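Local structure of ribulose-1,5-bisphosphate carboxylase/oxygenase large subunit (Rhodopseudomonas palustris, 3QFW) at the interface of chains A and B. The protein is a Rubisco-like protein, a homologue of the Rubisco large subunit that probably acts on a related enolisable substrate rather than fixing carbon dioxide. Coordinates in Å, arbitrary orientation; residue numbers count along the deposited sequence, not the author numbering. Chains: chain A/B, Ribulose-1,5-bisphosphate carboxylase/oxygenase large subunit.

Contact 1: the interface of chains A and B. Residues chain A 207-209, 233-238; chain B 207-209, 233-235, 237-238.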
# COMPACT_ATOMS: atom_id res chain seq x y z
N GLY A 207 0.45 10.30 -7.74
CA GLY A 207 1.44 9.85 -8.70
C GLY A 207 2.74 9.46 -8.02
O GLY A 207 2.73 9.01 -6.87
N THR A 208 3.87 9.63 -8.71
CA THR A 208 5.17 9.35 -8.12
C THR A 208 5.54 10.51 -7.22
O THR A 208 4.85 11.53 -7.18
CB THR A 208 6.29 9.23 -9.16
OG1 THR A 208 6.49 10.51 -9.79
CG2 THR A 208 5.99 8.16 -10.22
N LEU A 209 6.66 10.37 -6.51
CA LEU A 209 7.16 11.46 -5.67
C LEU A 209 7.45 12.69 -6.53
O LEU A 209 7.28 13.82 -6.09
CB LEU A 209 8.42 11.03 -4.91
CG LEU A 209 8.99 12.08 -3.96
CD1 LEU A 209 7.92 12.55 -2.99
CD2 LEU A 209 10.19 11.54 -3.22
N ILE A 233 -1.73 4.88 -0.96
CA ILE A 233 -1.60 4.89 -2.41
C ILE A 233 -0.19 5.29 -2.81
O ILE A 233 0.45 4.62 -3.62
CB ILE A 233 -2.58 5.90 -3.07
CG1 ILE A 233 -4.03 5.45 -2.86
CG2 ILE A 233 -2.29 6.04 -4.56
CD1 ILE A 233 -4.32 4.08 -3.45
N VAL A 234 0.30 6.38 -2.21
CA VAL A 234 1.54 7.01 -2.67
C VAL A 234 2.78 6.44 -2.01
O VAL A 234 3.90 6.73 -2.42
CB VAL A 234 1.49 8.53 -2.47
CG1 VAL A 234 0.22 9.11 -3.11
CG2 VAL A 234 1.54 8.85 -0.99
N GLY A 235 2.58 5.60 -1.00
CA GLY A 235 3.69 5.03 -0.25
C GLY A 235 3.94 5.89 0.97
O GLY A 235 4.18 7.09 0.84
N VAL A 236 3.88 5.30 2.16
CA VAL A 236 4.05 6.10 3.38
C VAL A 236 5.38 6.83 3.44
O VAL A 236 5.46 7.94 3.98
CB VAL A 236 3.90 5.28 4.66
CG1 VAL A 236 4.26 6.13 5.83
CG2 VAL A 236 2.49 4.82 4.84
N SER A 237 6.45 6.22 2.93
CA SER A 237 7.74 6.90 2.89
C SER A 237 7.66 8.21 2.08
O SER A 237 8.20 9.23 2.49
CB SER A 237 8.86 5.97 2.38
OG SER A 237 9.19 4.97 3.33
N ASN A 238 6.97 8.18 0.95
CA ASN A 238 6.78 9.40 0.16
C ASN A 238 5.77 10.39 0.75
O ASN A 238 5.91 11.61 0.62
CB ASN A 238 6.41 9.04 -1.28
CG ASN A 238 7.37 8.04 -1.88
OD1 ASN A 238 8.53 8.35 -2.13
ND2 ASN A 238 6.89 6.82 -2.10
N GLY B 207 12.51 2.69 0.73
CA GLY B 207 12.32 4.06 1.18
C GLY B 207 11.53 4.94 0.22
O GLY B 207 10.61 4.48 -0.45
N THR B 208 11.89 6.23 0.16
CA THR B 208 11.25 7.16 -0.77
C THR B 208 11.81 6.92 -2.16
O THR B 208 12.80 6.21 -2.32
CB THR B 208 11.55 8.63 -0.42
OG1 THR B 208 12.94 8.90 -0.65
CG2 THR B 208 11.18 8.96 1.04
N LEU B 209 11.21 7.54 -3.17
CA LEU B 209 11.73 7.44 -4.53
C LEU B 209 13.18 7.91 -4.58
O LEU B 209 13.99 7.36 -5.32
CB LEU B 209 10.86 8.24 -5.50
CG LEU B 209 11.25 8.21 -6.98
CD1 LEU B 209 11.36 6.78 -7.52
CD2 LEU B 209 10.26 9.03 -7.79
N ILE B 233 4.86 -1.66 -0.75
CA ILE B 233 5.54 -0.84 0.25
C ILE B 233 5.87 0.54 -0.31
O ILE B 233 5.51 1.55 0.29
CB ILE B 233 6.83 -1.49 0.73
CG1 ILE B 233 6.52 -2.75 1.52
CG2 ILE B 233 7.62 -0.51 1.62
CD1 ILE B 233 7.73 -3.51 1.94
N VAL B 234 6.51 0.56 -1.47
CA VAL B 234 7.13 1.78 -1.98
C VAL B 234 6.18 2.61 -2.84
O VAL B 234 6.51 3.72 -3.24
CB VAL B 234 8.37 1.45 -2.79
CG1 VAL B 234 9.30 0.55 -1.97
CG2 VAL B 234 7.98 0.76 -4.09
N GLY B 235 4.99 2.07 -3.09
CA GLY B 235 4.02 2.75 -3.93
C GLY B 235 4.18 2.26 -5.36
O GLY B 235 5.27 2.30 -5.92
N SER B 237 3.24 3.51 -8.13
CA SER B 237 3.69 4.54 -9.06
C SER B 237 5.21 4.70 -9.02
O SER B 237 5.85 4.84 -10.07
CB SER B 237 2.98 5.88 -8.83
OG SER B 237 1.63 5.81 -9.24
N ASN B 238 5.81 4.64 -7.84
CA ASN B 238 7.27 4.68 -7.74
C ASN B 238 7.97 3.40 -8.20
O ASN B 238 9.07 3.44 -8.78
CB ASN B 238 7.66 5.04 -6.32
CG ASN B 238 6.97 6.28 -5.85
OD1 ASN B 238 7.18 7.37 -6.38
ND2 ASN B 238 6.09 6.13 -4.86
O HOH W 1 3.48 2.41 1.86
O HOH W 2 6.66 3.89 1.22
O HOH W 3 1.89 4.81 -5.87
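Around the two-fold axis of the A-B dimer, A:Asn238 meets its own copy and reaches the start of a partner helix. Its CB holds CG anti to the carbonyl carbon (chi1 -51°), directing the amide across the interface, where CG lies 3.8 Å from B:Asn238 ND2. OD1 lies 3.0 Å from the donor B:Leu209 N, at the first turn of helix 209-222; this hydrogen bond runs in the plane of the carbonyl, and the helix end would probably polarise the oxygen further. ND2 turns back to A:Val234 O at 3.0 Å, which fixes the amide flip, and adds a weak bond to B:Val234 O. The two ND2 atoms stand tip to tip without bonding, their amide planes 40° apart. An alanine at A:Asn238 would remove the whole amide, and would probably leave B:Leu209 N without its partner across the interface and A:Val234 O without that ND2 donor. Beside the amides, A:Leu209 and B:Leu209 slide past each other in opposite directions, CB to CB 3.8 Å, and A:Thr208 CG2 rests 3.3 Å from B:Ser237 O. Waters also bridge the seam: B:Ile233 O is linked to A:Val236 N and A:Ser237 N by separate waters, and A:Ile233 O to B:Ser237 N by another. The patch joins the two catalytic barrels through the start of helix 209-222, the end of 231-234 and the first turn of 236-243, which follow strands 200-202 and 226-229.

Contact 2: the interface of chains A and B. Residues chain A 88-90, 92-93, 262; chain B 255-260, 284, 290, 292.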
# COMPACT_ATOMS: atom_id res chain seq x y z
N PHE A 88 4.45 -5.62 9.49
CA PHE A 88 3.35 -6.39 8.90
C PHE A 88 3.56 -6.75 7.44
O PHE A 88 2.61 -7.19 6.78
CB PHE A 88 2.06 -5.58 9.02
CG PHE A 88 0.82 -6.41 9.04
CD1 PHE A 88 0.72 -7.52 9.88
CD2 PHE A 88 -0.26 -6.07 8.25
CE1 PHE A 88 -0.44 -8.28 9.91
CE2 PHE A 88 -1.43 -6.83 8.27
CZ PHE A 88 -1.52 -7.93 9.10
N GLY A 89 4.77 -6.56 6.93
CA GLY A 89 5.05 -6.83 5.53
C GLY A 89 4.55 -8.18 5.08
O GLY A 89 3.63 -8.28 4.26
N ASN A 90 5.16 -9.23 5.63
CA ASN A 90 4.83 -10.61 5.27
C ASN A 90 3.49 -11.05 5.84
O ASN A 90 2.72 -11.72 5.16
CB ASN A 90 5.89 -11.58 5.80
CG ASN A 90 7.12 -11.67 4.90
OD1 ASN A 90 8.22 -11.98 5.38
ND2 ASN A 90 6.94 -11.42 3.61
N SER A 92 0.89 -9.65 6.43
CA SER A 92 -0.30 -9.08 5.83
C SER A 92 -0.85 -10.06 4.80
O SER A 92 -2.00 -9.94 4.40
CB SER A 92 0.01 -7.75 5.16
OG SER A 92 0.72 -7.94 3.96
N ILE A 93 -0.02 -11.02 4.39
CA ILE A 93 -0.44 -12.02 3.40
C ILE A 93 -1.26 -13.13 4.05
O ILE A 93 -2.01 -13.84 3.38
CB ILE A 93 0.77 -12.66 2.68
CG1 ILE A 93 1.65 -11.58 2.04
CG2 ILE A 93 0.30 -13.68 1.63
CD1 ILE A 93 0.89 -10.59 1.21
N LYS A 262 -4.68 -5.95 6.58
CA LYS A 262 -5.50 -5.82 7.77
C LYS A 262 -4.73 -5.17 8.91
O LYS A 262 -4.34 -5.83 9.87
CB LYS A 262 -6.06 -7.17 8.19
CG LYS A 262 -7.25 -7.08 9.13
CD LYS A 262 -7.87 -8.45 9.37
CE LYS A 262 -9.01 -8.38 10.38
NZ LYS A 262 -9.67 -9.71 10.52
N PRO B 255 5.99 -9.48 -2.50
CA PRO B 255 4.60 -9.17 -2.17
C PRO B 255 4.36 -8.52 -0.79
O PRO B 255 3.22 -8.49 -0.35
CB PRO B 255 3.93 -10.55 -2.22
CG PRO B 255 5.00 -11.47 -1.72
CD PRO B 255 6.29 -10.92 -2.32
N ALA B 256 5.40 -8.04 -0.12
CA ALA B 256 5.21 -7.41 1.19
C ALA B 256 4.08 -6.38 1.15
O ALA B 256 4.06 -5.52 0.28
CB ALA B 256 6.51 -6.77 1.65
N MET B 257 3.14 -6.49 2.10
CA MET B 257 1.97 -5.59 2.23
C MET B 257 0.90 -5.74 1.15
O MET B 257 0.00 -4.90 1.04
CB MET B 257 2.38 -4.12 2.42
CG MET B 257 2.76 -3.74 3.86
SD MET B 257 1.37 -3.69 5.05
CE MET B 257 0.43 -2.35 4.35
N ALA B 258 0.97 -6.82 0.37
CA ALA B 258 -0.02 -7.04 -0.68
C ALA B 258 -1.35 -7.52 -0.12
O ALA B 258 -2.36 -7.53 -0.82
CB ALA B 258 0.52 -8.02 -1.73
N GLY B 259 -1.36 -7.94 1.14
CA GLY B 259 -2.57 -8.48 1.73
C GLY B 259 -3.35 -7.47 2.54
O GLY B 259 -4.43 -7.76 3.06
N ALA B 260 -2.81 -6.26 2.64
CA ALA B 260 -3.41 -5.23 3.49
C ALA B 260 -4.77 -4.83 2.96
O ALA B 260 -5.69 -4.51 3.72
CB ALA B 260 -2.50 -4.03 3.57
N PRO B 284 3.91 -16.71 -2.00
CA PRO B 284 3.94 -17.91 -1.16
C PRO B 284 3.26 -19.07 -1.87
O PRO B 284 2.12 -18.95 -2.33
CB PRO B 284 3.17 -17.48 0.10
CG PRO B 284 2.33 -16.33 -0.33
CD PRO B 284 3.08 -15.63 -1.42
N PHE B 290 1.87 -20.06 4.20
CA PHE B 290 0.71 -19.20 3.94
C PHE B 290 -0.48 -20.01 3.42
O PHE B 290 -0.40 -21.23 3.28
CB PHE B 290 1.10 -18.07 2.97
CG PHE B 290 2.20 -17.18 3.51
CD1 PHE B 290 3.47 -17.68 3.73
CD2 PHE B 290 1.95 -15.85 3.79
CE1 PHE B 290 4.48 -16.87 4.23
CE2 PHE B 290 2.96 -15.03 4.28
CZ PHE B 290 4.22 -15.55 4.50
N TYR B 292 -2.49 -19.67 0.51
CA TYR B 292 -2.89 -19.66 -0.89
C TYR B 292 -3.35 -21.05 -1.32
O TYR B 292 -2.68 -22.05 -1.06
CB TYR B 292 -1.74 -19.23 -1.81
CG TYR B 292 -1.43 -17.75 -1.84
CD1 TYR B 292 -1.85 -16.89 -0.84
CD2 TYR B 292 -0.70 -17.22 -2.90
CE1 TYR B 292 -1.55 -15.55 -0.88
CE2 TYR B 292 -0.40 -15.88 -2.96
CZ TYR B 292 -0.82 -15.04 -1.94
OH TYR B 292 -0.51 -13.70 -2.00
O HOH W 4 -4.09 -8.70 6.18
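The turn after helix 80-88 of chain A, running into the 3-10 helix 91-93, packs against the chain B loop 255-260 after strand 250-253, the end of strand 280-284 and residues before helix 294-305; A:Lys262, from the loop before helix 265-276, lies at its margin. A:Ile93 is the apolar plug of this interface. With CG2 anti to the backbone N, that branch sits in the corner formed by two aromatic rings and B:Pro284, 3.5 Å from B:Phe290 CD2 and 3.6 Å from B:Tyr292 CE1. B:Pro284 CG lies over the centre of the tyrosine ring, on the face toward A:Ile93, and touches the same CG2 at 3.9 Å. The other branch sends CD1 toward the loop backbone, 3.5 Å from B:Pro255 O. Polar contact centres on A:Gly89 O, which accepts from B:Met257 N at 2.9 Å (165° at H) and from A:Ser92 OG at 2.9 Å. Both donors stand above the carbonyl plane; the serine hydroxyl gets there from the crowded position between backbone N and carbonyl carbon (chi1 74°). A water joins A:Lys262 N and A:Ser92 O to B:Gly259 O. The site thus sets mainly a segment from the N-terminal part of one chain beside strand-following loops of the partner's barrel, where Rubisco-family active sites form.

Contact 3: the interface of chains A and B. Residues chain A 50, 74-75, 77; chain B 141-142, 172, 174.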
# COMPACT_ATOMS: atom_id res chain seq x y z
N ILE A 50 17.91 -10.40 17.42
CA ILE A 50 17.14 -10.03 16.23
C ILE A 50 15.83 -10.79 16.11
O ILE A 50 14.80 -10.21 15.80
CB ILE A 50 17.97 -10.26 14.95
CG1 ILE A 50 19.32 -9.57 15.07
CG2 ILE A 50 17.22 -9.79 13.71
CD1 ILE A 50 19.22 -8.16 15.56
N ALA A 74 16.58 -2.42 15.70
CA ALA A 74 17.63 -2.35 14.71
C ALA A 74 17.13 -2.81 13.33
O ALA A 74 17.65 -2.38 12.31
CB ALA A 74 18.82 -3.18 15.15
N THR A 75 16.12 -3.66 13.32
CA THR A 75 15.56 -4.18 12.07
C THR A 75 14.67 -3.15 11.38
O THR A 75 14.41 -3.24 10.18
CB THR A 75 14.73 -5.46 12.28
OG1 THR A 75 13.54 -5.16 13.02
CG2 THR A 75 15.54 -6.49 13.04
N PRO A 77 14.55 0.81 11.03
CA PRO A 77 14.96 2.21 11.15
C PRO A 77 13.73 3.12 11.12
O PRO A 77 12.65 2.65 10.77
CB PRO A 77 15.80 2.42 9.88
CG PRO A 77 16.32 1.07 9.54
CD PRO A 77 15.22 0.12 9.92
N GLN B 141 18.72 -11.34 8.54
CA GLN B 141 19.09 -9.93 8.41
C GLN B 141 19.95 -9.33 9.54
O GLN B 141 20.34 -8.17 9.48
CB GLN B 141 17.84 -9.05 8.20
CG GLN B 141 16.75 -9.21 9.25
CD GLN B 141 15.76 -8.04 9.27
OE1 GLN B 141 14.56 -8.23 9.11
NE2 GLN B 141 16.28 -6.83 9.47
N GLY B 142 20.25 -10.10 10.57
CA GLY B 142 21.14 -9.60 11.61
C GLY B 142 22.60 -9.53 11.18
O GLY B 142 23.42 -8.89 11.85
N GLN B 172 19.56 -0.89 7.15
CA GLN B 172 19.84 -0.91 8.58
C GLN B 172 21.33 -0.74 8.87
O GLN B 172 22.17 -1.17 8.10
CB GLN B 172 19.33 -2.21 9.20
CG GLN B 172 17.82 -2.41 9.06
CD GLN B 172 17.46 -3.31 7.89
OE1 GLN B 172 18.07 -3.23 6.82
NE2 GLN B 172 16.48 -4.18 8.09
N PHE B 174 23.02 -2.29 10.75
CA PHE B 174 23.41 -3.69 10.60
C PHE B 174 24.27 -3.97 9.37
O PHE B 174 25.27 -4.69 9.43
CB PHE B 174 22.14 -4.51 10.38
CG PHE B 174 21.45 -4.91 11.63
CD1 PHE B 174 22.17 -5.19 12.77
CD2 PHE B 174 20.08 -5.03 11.65
CE1 PHE B 174 21.53 -5.56 13.93
CE2 PHE B 174 19.43 -5.40 12.79
CZ PHE B 174 20.15 -5.67 13.94
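B:Phe174 points its ring tip to tip at A:Ile50, while A:Ala74 sits against the same end of the ring. Its CG is anti to the carbonyl carbon (chi1 -85°), which carries the ring from its loop into the chain A surface. The rim carbon CE1 lies 3.8 Å from A:Ile50 CD1, and CE2 on the other side is 3.5 Å from A:Ala74 C. A:Thr75 runs alongside the phenylalanine, pointing the same way, so that its methyl CG2 flanks CE2 at 4.0 Å. B:Gln141, extended beyond CG, crosses the threonine at about a right angle and lays its amide NE2 3.5 Å from A:Thr75 CB, a packing contact. A:Ile50 CG1 also touches B:Gly142 CA at 3.9 Å. Next to the phenylalanine, toward A:Pro77, B:Gln172 crosses the proline obliquely, with its CG 3.7 Å from the proline CD. At this largely apolar edge of the dimer interface the 3-10 helix 73-75 rests against two neighbouring partner loops, which follow strands 133-138 and 162-165. The bend of B:Gln172 at chi2 (97°) brings its amide to the backbone, where NE2 donates to A:Thr75 O at 3.1 Å from above the carbonyl plane, 143° at the hydrogen.

Contact 1 lies about 18 Å from contact 2 and 22 Å from contact 3, with 20 Å between contacts 2 and 3, measured between the centres of their C-alpha atoms. They share no residues. Contact 1 pairs identical barrel segments about the two-fold axis, whereas contacts 2 and 3 set mainly chain A segments near the 3-10 helices 73-75 and 91-93 against loops of the partner. Helix 80-88 connects these chain A segments of contacts 2 and 3. Since the symmetry repeats each contact with the chains exchanged, each subunit both offers and receives these segments, suggesting a reciprocal dimer like that of Rubisco.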